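Side-chain contacts in putative uncharacterized protein (Helicobacter pylori, PDB 3TDG), which probably acts as a periplasmic thiol-disulfide oxidoreductase of the DsbG type, with a thioredoxin-fold domain joined to a dimerising N-terminal domain: residues Asn34-Ile39 against Lys45-Leu50; Ile49-Pro54 against Asn108-Ala113; Phe128-Ala133 against Thr245-Glu250. All coordinates share one frame; numbering follows the deposited sequence.

Contact 1: residues Asn34-Ile39 against Lys45-Leu50; sequences NLVSVI and KKVRIL
Val36, Leu35 and Ile39 of helix 33-43 pack on Val47, just before strand 48-54, and on Ile49 within it. The apolar contacts carry most of the interface. Ile49 CD1 touches two helix residues, 4.0 Å from Leu35 CD2 and 4.0 Å from Val36 CG2. Ile49 CG1 is anti to the carbonyl carbon (chi1 -64°) and the chain runs on extended, which brings this delta methyl to the helix. It meets Leu35 tip to tip, whereas the side chains of Val36 and Ile49 cross at a slant. Val47 CG1 lies 4.0 Å from Ile39 CG2, and the two side chains cross at about a right angle. Val47 CG2 faces Val36 CG2. At the edge of the patch, Val36 CG1 touches the aliphatic CG of Lys46.

No direct hydrogen bond joins the segments, but one water bridges them. It donates to Val36 O at 2.6 Å and to Lys45 O at 2.7 Å. It also accepts from Val47 N, so three backbone groups hold it between the helix and the loop that leads into strand 48-54. Ile39 CG2 rests 3.7 Å from Lys45 O. The ammonium group of Lys45 turns to Asp68 in a salt bridge.

Leu35 and Ile39 also touch Ile86 of strand 85-88. Phe94 of the second subunit packs on Ile39. The arrangement is a helix packed against an antiparallel sheet, as in the cystatin-like N-terminal dimerisation domains of the DsbC and DsbG family.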
loop_
_atom_site.group_PDB
_atom_site.type_symbol
_atom_site.label_atom_id
_atom_site.label_comp_id
_atom_site.label_asym_id
_atom_site.label_seq_id
_atom_site.Cartn_x
_atom_site.Cartn_y
_atom_site.Cartn_z
ATOM N N ASN A 34 23.444 -24.576 11.733
ATOM C CA ASN A 34 23.098 -24.912 10.383
ATOM C C ASN A 34 22.082 -23.982 9.746
ATOM O O ASN A 34 22.222 -23.611 8.607
ATOM C CB ASN A 34 22.649 -26.339 10.254
ATOM C CG ASN A 34 22.712 -26.807 8.852
ATOM O OD1 ASN A 34 23.712 -26.652 8.188
ATOM N ND2 ASN A 34 21.636 -27.364 8.375
ATOM N N LEU A 35 21.057 -23.617 10.487
ATOM C CA LEU A 35 20.057 -22.735 9.943
ATOM C C LEU A 35 20.655 -21.383 9.642
ATOM O O LEU A 35 20.430 -20.844 8.605
ATOM C CB LEU A 35 18.829 -22.641 10.845
ATOM C CG LEU A 35 18.658 -21.533 11.859
ATOM C CD1 LEU A 35 18.208 -20.300 11.228
ATOM C CD2 LEU A 35 17.665 -21.952 12.860
ATOM N N VAL A 36 21.441 -20.874 10.560
ATOM C CA VAL A 36 22.116 -19.609 10.384
ATOM C C VAL A 36 22.968 -19.640 9.142
ATOM O O VAL A 36 23.026 -18.713 8.405
ATOM C CB VAL A 36 23.002 -19.266 11.584
ATOM C CG1 VAL A 36 23.797 -18.068 11.305
ATOM C CG2 VAL A 36 22.180 -19.016 12.781
ATOM N N SER A 37 23.625 -20.744 8.919
ATOM C CA SER A 37 24.521 -20.840 7.814
ATOM C C SER A 37 23.779 -21.023 6.502
ATOM O O SER A 37 24.166 -20.495 5.499
ATOM C CB SER A 37 25.528 -21.940 8.087
ATOM O OG SER A 37 25.716 -22.746 6.977
ATOM N N VAL A 38 22.678 -21.735 6.539
ATOM C CA VAL A 38 21.880 -21.884 5.360
ATOM C C VAL A 38 21.333 -20.533 4.917
ATOM O O VAL A 38 21.325 -20.226 3.763
ATOM C CB VAL A 38 20.765 -22.881 5.562
ATOM C CG1 VAL A 38 19.901 -22.910 4.393
ATOM C CG2 VAL A 38 21.315 -24.227 5.818
ATOM N N ILE A 39 20.907 -19.721 5.852
ATOM C CA ILE A 39 20.392 -18.433 5.507
ATOM C C ILE A 39 21.496 -17.521 5.030
ATOM O O ILE A 39 21.345 -16.845 4.058
ATOM C CB ILE A 39 19.637 -17.794 6.656
ATOM C CG1 ILE A 39 18.287 -18.453 6.810
ATOM C CG2 ILE A 39 19.397 -16.356 6.395
ATOM C CD1 ILE A 39 17.676 -18.249 8.128
ATOM N N LYS A 45 22.903 -12.549 4.947
ATOM C CA LYS A 45 22.525 -12.023 6.257
ATOM C C LYS A 45 22.794 -13.088 7.307
ATOM O O LYS A 45 22.306 -14.224 7.197
ATOM C CB LYS A 45 21.051 -11.624 6.293
ATOM C CG LYS A 45 20.733 -10.344 5.569
ATOM C CD LYS A 45 19.234 -10.132 5.528
ATOM C CE LYS A 45 18.888 -8.907 4.714
ATOM N NZ LYS A 45 17.773 -8.143 5.304
ATOM N N LYS A 46 23.583 -12.725 8.310
ATOM C CA LYS A 46 23.813 -13.594 9.460
ATOM C C LYS A 46 22.782 -13.259 10.539
ATOM O O LYS A 46 22.900 -12.226 11.205
ATOM C CB LYS A 46 25.236 -13.423 10.011
ATOM C CG LYS A 46 25.552 -14.358 11.186
ATOM C CD LYS A 46 26.832 -13.949 11.888
ATOM C CE LYS A 46 27.256 -15.001 12.884
ATOM N NZ LYS A 46 28.320 -14.414 13.758
ATOM N N VAL A 47 21.780 -14.129 10.690
ATOM C CA VAL A 47 20.656 -13.888 11.615
ATOM C C VAL A 47 21.039 -14.283 13.034
ATOM O O VAL A 47 21.894 -15.140 13.237
ATOM C CB VAL A 47 19.351 -14.657 11.198
ATOM C CG1 VAL A 47 18.910 -14.270 9.795
ATOM C CG2 VAL A 47 19.524 -16.171 11.314
ATOM N N ARG A 48 20.398 -13.660 14.012
ATOM C CA ARG A 48 20.577 -14.046 15.401
ATOM C C ARG A 48 19.335 -14.798 15.867
ATOM O O ARG A 48 18.225 -14.320 15.663
ATOM C CB ARG A 48 20.800 -12.788 16.250
ATOM C CG ARG A 48 21.260 -13.072 17.676
ATOM C CD ARG A 48 21.833 -11.808 18.331
ATOM N NE ARG A 48 20.840 -10.732 18.374
ATOM C CZ ARG A 48 19.955 -10.548 19.356
ATOM N NH1 ARG A 48 19.925 -11.360 20.414
ATOM N NH2 ARG A 48 19.090 -9.542 19.282
ATOM N N ILE A 49 19.516 -15.965 16.482
ATOM C CA ILE A 49 18.386 -16.769 16.955
ATOM C C ILE A 49 17.903 -16.250 18.314
ATOM O O ILE A 49 18.703 -16.117 19.238
ATOM C CB ILE A 49 18.758 -18.271 17.067
ATOM C CG1 ILE A 49 19.083 -18.851 15.687
ATOM C CG2 ILE A 49 17.625 -19.072 17.734
ATOM C CD1 ILE A 49 19.765 -20.211 15.748
ATOM N N LEU A 50 16.602 -15.957 18.428
ATOM C CA LEU A 50 16.041 -15.402 19.670
ATOM C C LEU A 50 15.205 -16.391 20.487
ATOM O O LEU A 50 15.177 -16.311 21.711
ATOM C CB LEU A 50 15.186 -14.161 19.387
ATOM C CG LEU A 50 15.777 -13.039 18.536
ATOM C CD1 LEU A 50 14.647 -12.172 18.003
ATOM C CD2 LEU A 50 16.775 -12.206 19.326
HETATM O O HOH W 1 21.889 -16.373 8.852
#

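Contact 2: residues Ile49-Pro54 against Asn108-Ala113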
loop_
_atom_site.group_PDB
_atom_site.type_symbol
_atom_site.label_atom_id
_atom_site.label_comp_id
_atom_site.label_asym_id
_atom_site.label_seq_id
_atom_site.Cartn_x
_atom_site.Cartn_y
_atom_site.Cartn_z
ATOM N N ILE A 49 19.516 -15.965 16.482
ATOM C CA ILE A 49 18.386 -16.769 16.955
ATOM C C ILE A 49 17.903 -16.250 18.314
ATOM O O ILE A 49 18.703 -16.117 19.238
ATOM C CB ILE A 49 18.758 -18.271 17.067
ATOM C CG1 ILE A 49 19.083 -18.851 15.687
ATOM C CG2 ILE A 49 17.625 -19.072 17.734
ATOM C CD1 ILE A 49 19.765 -20.211 15.748
ATOM N N LEU A 50 16.602 -15.957 18.428
ATOM C CA LEU A 50 16.041 -15.402 19.670
ATOM C C LEU A 50 15.205 -16.391 20.487
ATOM O O LEU A 50 15.177 -16.311 21.711
ATOM C CB LEU A 50 15.186 -14.161 19.387
ATOM C CG LEU A 50 15.777 -13.039 18.536
ATOM C CD1 LEU A 50 14.647 -12.172 18.003
ATOM C CD2 LEU A 50 16.775 -12.206 19.326
ATOM N N GLU A 51 14.520 -17.312 19.817
ATOM C CA GLU A 51 13.520 -18.146 20.474
ATOM C C GLU A 51 13.338 -19.457 19.708
ATOM O O GLU A 51 13.259 -19.458 18.470
ATOM C CB GLU A 51 12.202 -17.360 20.540
ATOM C CG GLU A 51 11.138 -17.919 21.454
ATOM C CD GLU A 51 9.769 -17.253 21.247
ATOM O OE1 GLU A 51 9.706 -16.055 20.890
ATOM O OE2 GLU A 51 8.744 -17.936 21.444
ATOM N N ILE A 52 13.297 -20.571 20.432
ATOM C CA ILE A 52 12.972 -21.876 19.832
ATOM C C ILE A 52 11.851 -22.547 20.631
ATOM O O ILE A 52 11.945 -22.656 21.851
ATOM C CB ILE A 52 14.202 -22.823 19.761
ATOM C CG1 ILE A 52 15.347 -22.188 18.956
ATOM C CG2 ILE A 52 13.814 -24.182 19.154
ATOM C CD1 ILE A 52 16.738 -22.803 19.251
ATOM N N LYS A 53 10.792 -22.976 19.948
ATOM C CA LYS A 53 9.648 -23.629 20.593
ATOM C C LYS A 53 9.199 -24.860 19.799
ATOM O O LYS A 53 9.200 -24.827 18.569
ATOM C CB LYS A 53 8.469 -22.662 20.736
ATOM C CG LYS A 53 8.666 -21.556 21.750
ATOM C CD LYS A 53 8.941 -22.118 23.140
ATOM C CE LYS A 53 9.442 -21.030 24.064
ATOM N NZ LYS A 53 8.549 -19.846 23.963
ATOM N N PRO A 54 8.753 -25.909 20.448
ATOM C CA PRO A 54 8.313 -27.104 19.742
ATOM C C PRO A 54 6.905 -26.999 19.218
ATOM O O PRO A 54 6.167 -26.202 19.712
ATOM C CB PRO A 54 8.362 -28.158 20.826
ATOM C CG PRO A 54 8.151 -27.430 22.060
ATOM C CD PRO A 54 8.741 -26.092 21.897
ATOM N N ASN A 108 3.268 -14.431 16.014
ATOM C CA ASN A 108 3.000 -13.421 14.998
ATOM C C ASN A 108 2.661 -12.051 15.600
ATOM O O ASN A 108 3.260 -11.053 15.229
ATOM C CB ASN A 108 1.921 -13.879 14.006
ATOM C CG ASN A 108 2.420 -14.984 13.070
ATOM O OD1 ASN A 108 3.610 -15.307 13.050
ATOM N ND2 ASN A 108 1.509 -15.578 12.305
ATOM N N GLN A 109 1.729 -12.014 16.550
ATOM C CA GLN A 109 1.312 -10.757 17.156
ATOM C C GLN A 109 2.433 -10.068 17.950
ATOM O O GLN A 109 2.566 -8.852 17.891
ATOM C CB GLN A 109 0.075 -10.980 18.026
ATOM C CG GLN A 109 -1.183 -11.208 17.166
ATOM C CD GLN A 109 -2.337 -11.821 17.937
ATOM O OE1 GLN A 109 -2.855 -12.879 17.569
ATOM N NE2 GLN A 109 -2.733 -11.174 19.019
ATOM N N LYS A 110 3.222 -10.848 18.680
ATOM C CA LYS A 110 4.364 -10.320 19.436
ATOM C C LYS A 110 5.415 -9.672 18.497
ATOM O O LYS A 110 5.791 -8.522 18.699
ATOM C CB LYS A 110 4.989 -11.428 20.293
ATOM C CG LYS A 110 6.233 -11.009 21.057
ATOM C CD LYS A 110 6.748 -12.134 21.954
ATOM C CE LYS A 110 7.321 -13.287 21.128
ATOM N NZ LYS A 110 7.951 -14.254 22.053
ATOM N N VAL A 111 5.846 -10.397 17.461
ATOM C CA VAL A 111 6.815 -9.852 16.490
ATOM C C VAL A 111 6.265 -8.646 15.704
ATOM O O VAL A 111 6.997 -7.702 15.433
ATOM C CB VAL A 111 7.408 -10.927 15.507
ATOM C CG1 VAL A 111 7.916 -12.163 16.253
ATOM C CG2 VAL A 111 6.424 -11.316 14.447
ATOM N N GLN A 112 4.981 -8.668 15.352
ATOM C CA GLN A 112 4.386 -7.529 14.656
ATOM C C GLN A 112 4.389 -6.263 15.511
ATOM O O GLN A 112 4.541 -5.164 14.980
ATOM C CB GLN A 112 2.975 -7.841 14.155
ATOM C CG GLN A 112 2.938 -8.887 13.021
ATOM C CD GLN A 112 1.552 -9.063 12.425
ATOM O OE1 GLN A 112 0.550 -9.060 13.136
ATOM N NE2 GLN A 112 1.491 -9.223 11.121
ATOM N N ALA A 113 4.233 -6.417 16.827
ATOM C CA ALA A 113 4.282 -5.280 17.747
ATOM C C ALA A 113 5.709 -4.755 17.911
ATOM O O ALA A 113 5.928 -3.543 17.887
ATOM C CB ALA A 113 3.682 -5.642 19.104
HETATM O O HOH W 2 6.309 -16.866 20.820
#
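Lys110 NZ donates to Glu51 OE1 at 2.8 Å, a salt bridge from helix 98-129 to strand 48-54. The two side chains come from opposite directions and meet at their charged ends. The ammonium nitrogen does not lie in the carboxylate plane but 36° out of it. Glu51 holds CG anti to its backbone nitrogen (chi1 -167°) and continues extended, which carries the carboxylate well off the strand. Lys110 bends at chi3 (69°) before its nitrogen arrives.

The second carboxylate oxygen is also used. Lys53 NZ donates to Glu51 OE2 at 3.2 Å, again from out of the plane. A water donates to the same OE2 at 2.7 Å and takes a weak bond from Lys110 NZ. Both oxygens of Glu51 therefore have partners. The two lysine nitrogens, 5.9 Å apart, share one carboxylate, which probably favours its charged form.

No apolar contact within 4.5 Å joins the segments. Lys110 CE merely follows its nitrogen to within 3.7 Å of Glu51 OE1, and the total buried surface is just 63 Å².

Glu51 and Leu50 both face Val65 of the neighbouring strand 62-67, a classic beta bulge. Beyond them, Val111 of the helix packs on Asn74 and Pro76 of strand 74-79. The salt-bridge network thus spans the surface between the long helix and strand 48-54, at one edge of the antiparallel sheet within this chain.

Contact 3: residues Phe128-Ala133 against Thr245-Glu250; sequences FNEIPA and TKKIFE
Ile131 and Ile248 use the same first torsion, with CG1 anti to the carbonyl carbon (chi1 -67° and -70°). In each, the chain then runs on to CD1 in an extended form, so the delta methyls are brought together from the two segments. The CD1 atoms stand 4.0 Å apart. Ile131 CD1 and Ile131 CG1 each lie 4.1 Å from Ile248 CG1. The contact is therefore more than one pair of methyls: the outer parts of the two side chains overlap as they pass obliquely.

Both isoleucines also reach Val181 of strand 177-182, so the pair lies over the mixed sheet. Ile131 touches Thr244 as well, one turn before Ile248 on helix 235-249. This is the thioredoxin-fold part of the chain, where helices pack on a central mixed sheet. The chain leaves the long helix 98-129 near here and turns past Ile131 and Pro132 toward strand 137-139.

Closer to solvent, Glu130 lies against Lys247, and the two side chains cross at about a right angle. Glu130 OE1 is 3.8 Å from Lys247 CB, and Glu130 CD is 4.1 Å from Lys247 CD. The carboxylate thus meets the aliphatic part of the lysine. The charged ends do not pair: Glu130 OE2 and Lys247 NZ are 6.1 Å apart. Any attraction between them is probably weak and lessened by solvent.

The aromatic rings at the flanks belong to the inner side of the domain. Phe249 carries Ile248 CG2 over one ring face, 3.9 Å above the plane and offset toward the rim. It also stacks with Trp185, while Phe128 stacks with Tyr152 of strand 150-155.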
loop_
_atom_site.group_PDB
_atom_site.type_symbol
_atom_site.label_atom_id
_atom_site.label_comp_id
_atom_site.label_asym_id
_atom_site.label_seq_id
_atom_site.Cartn_x
_atom_site.Cartn_y
_atom_site.Cartn_z
ATOM N N PHE A 128 15.259 12.873 11.939
ATOM C CA PHE A 128 16.280 13.691 12.567
ATOM C C PHE A 128 17.614 13.787 11.817
ATOM O O PHE A 128 18.320 14.793 11.951
ATOM C CB PHE A 128 16.473 13.284 14.020
ATOM C CG PHE A 128 15.277 13.582 14.859
ATOM C CD1 PHE A 128 14.922 14.903 15.124
ATOM C CD2 PHE A 128 14.462 12.555 15.332
ATOM C CE1 PHE A 128 13.791 15.206 15.867
ATOM C CE2 PHE A 128 13.322 12.844 16.076
ATOM C CZ PHE A 128 12.987 14.173 16.345
ATOM N N ASN A 129 17.941 12.750 11.041
ATOM C CA ASN A 129 19.147 12.740 10.208
ATOM C C ASN A 129 18.989 13.577 8.958
ATOM O O ASN A 129 19.969 13.986 8.364
ATOM C CB ASN A 129 19.530 11.305 9.811
ATOM C CG ASN A 129 20.003 10.485 10.990
ATOM O OD1 ASN A 129 20.605 11.013 11.937
ATOM N ND2 ASN A 129 19.725 9.187 10.953
ATOM N N GLU A 130 17.748 13.816 8.557
ATOM C CA GLU A 130 17.450 14.592 7.360
ATOM C C GLU A 130 17.368 16.119 7.609
ATOM O O GLU A 130 17.318 16.904 6.651
ATOM C CB GLU A 130 16.164 14.041 6.749
ATOM C CG GLU A 130 15.408 14.907 5.742
ATOM C CD GLU A 130 14.048 14.290 5.376
ATOM O OE1 GLU A 130 13.124 14.266 6.236
ATOM O OE2 GLU A 130 13.903 13.810 4.231
ATOM N N ILE A 131 17.353 16.538 8.876
ATOM C CA ILE A 131 17.313 17.981 9.234
ATOM C C ILE A 131 18.678 18.634 8.909
ATOM O O ILE A 131 19.710 18.075 9.277
ATOM C CB ILE A 131 16.974 18.153 10.742
ATOM C CG1 ILE A 131 15.537 17.687 11.036
ATOM C CG2 ILE A 131 17.155 19.591 11.221
ATOM C CD1 ILE A 131 15.255 17.531 12.537
ATOM N N PRO A 132 18.692 19.814 8.238
ATOM C CA PRO A 132 19.998 20.427 7.937
ATOM C C PRO A 132 20.898 20.469 9.167
ATOM O O PRO A 132 20.422 20.671 10.301
ATOM C CB PRO A 132 19.632 21.836 7.459
ATOM C CG PRO A 132 18.283 21.657 6.840
ATOM C CD PRO A 132 17.578 20.590 7.656
ATOM N N ALA A 133 22.189 20.264 8.944
ATOM C CA ALA A 133 23.151 20.077 10.032
ATOM C C ALA A 133 23.307 21.264 10.981
ATOM O O ALA A 133 23.675 21.088 12.155
ATOM C CB ALA A 133 24.495 19.681 9.456
ATOM N N THR A 245 10.480 22.185 8.511
ATOM C CA THR A 245 9.292 21.885 9.305
ATOM C C THR A 245 8.364 20.929 8.546
ATOM O O THR A 245 7.890 19.935 9.111
ATOM C CB THR A 245 8.545 23.189 9.690
ATOM O OG1 THR A 245 9.410 24.009 10.490
ATOM C CG2 THR A 245 7.261 22.908 10.482
ATOM N N LYS A 246 8.108 21.235 7.273
ATOM C CA LYS A 246 7.273 20.371 6.415
ATOM C C LYS A 246 7.715 18.915 6.437
ATOM O O LYS A 246 6.869 18.020 6.478
ATOM C CB LYS A 246 7.287 20.851 4.961
ATOM C CG LYS A 246 6.178 21.833 4.592
ATOM C CD LYS A 246 5.924 21.863 3.072
ATOM C CE LYS A 246 5.589 20.472 2.536
ATOM N NZ LYS A 246 4.793 20.541 1.267
ATOM N N LYS A 247 9.031 18.695 6.423
ATOM C CA LYS A 247 9.629 17.357 6.304
ATOM C C LYS A 247 9.645 16.584 7.624
ATOM O O LYS A 247 9.597 15.339 7.639
ATOM C CB LYS A 247 11.059 17.455 5.755
ATOM C CG LYS A 247 11.155 17.578 4.223
ATOM C CD LYS A 247 12.610 17.784 3.759
ATOM C CE LYS A 247 12.721 17.833 2.237
ATOM N NZ LYS A 247 12.448 19.211 1.731
ATOM N N ILE A 248 9.755 17.321 8.726
ATOM C CA ILE A 248 9.608 16.727 10.049
ATOM C C ILE A 248 8.191 16.164 10.215
ATOM O O ILE A 248 8.038 15.050 10.685
ATOM C CB ILE A 248 9.924 17.731 11.163
ATOM C CG1 ILE A 248 11.419 18.038 11.187
ATOM C CG2 ILE A 248 9.507 17.178 12.532
ATOM C CD1 ILE A 248 11.743 19.400 11.798
ATOM N N PHE A 249 7.178 16.915 9.793
ATOM C CA PHE A 249 5.780 16.561 10.066
ATOM C C PHE A 249 5.069 15.815 8.929
ATOM O O PHE A 249 3.927 15.390 9.086
ATOM C CB PHE A 249 4.968 17.808 10.475
ATOM C CG PHE A 249 5.397 18.396 11.794
ATOM C CD1 PHE A 249 4.916 17.875 12.997
ATOM C CD2 PHE A 249 6.297 19.454 11.837
ATOM C CE1 PHE A 249 5.327 18.419 14.218
ATOM C CE2 PHE A 249 6.726 19.997 13.056
ATOM C CZ PHE A 249 6.246 19.480 14.246
ATOM N N GLU A 250 5.758 15.648 7.805
ATOM C CA GLU A 250 5.215 15.034 6.588
ATOM C C GLU A 250 4.587 13.650 6.757
ATOM O O GLU A 250 3.486 13.418 6.297
ATOM C CB GLU A 250 6.343 14.904 5.572
ATOM C CG GLU A 250 5.912 15.102 4.161
ATOM C CD GLU A 250 7.073 15.531 3.293
ATOM O OE1 GLU A 250 8.133 14.857 3.332
ATOM O OE2 GLU A 250 6.921 16.558 2.592
#

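Overall arrangement
Contacts 1 and 2 share strand 48-54 and both lie in the N-terminal domain, their centres about 15 Å apart. Contact 1 is a partly buried apolar patch with one bridging water, near the second subunit. Contact 2 is a surface contact made of charges and has little packing. Contact 3 lies in the thioredoxin-fold part, its centre about 34 Å from that of contact 2 and about 36 Å from that of contact 1. Helix 98-129 runs from contact 2 to the start of the 128-133 segment of contact 3. Contact 3 pairs a buried isoleucine with a partly exposed one, and its charged residues meet without a salt bridge, unlike those of contact 2.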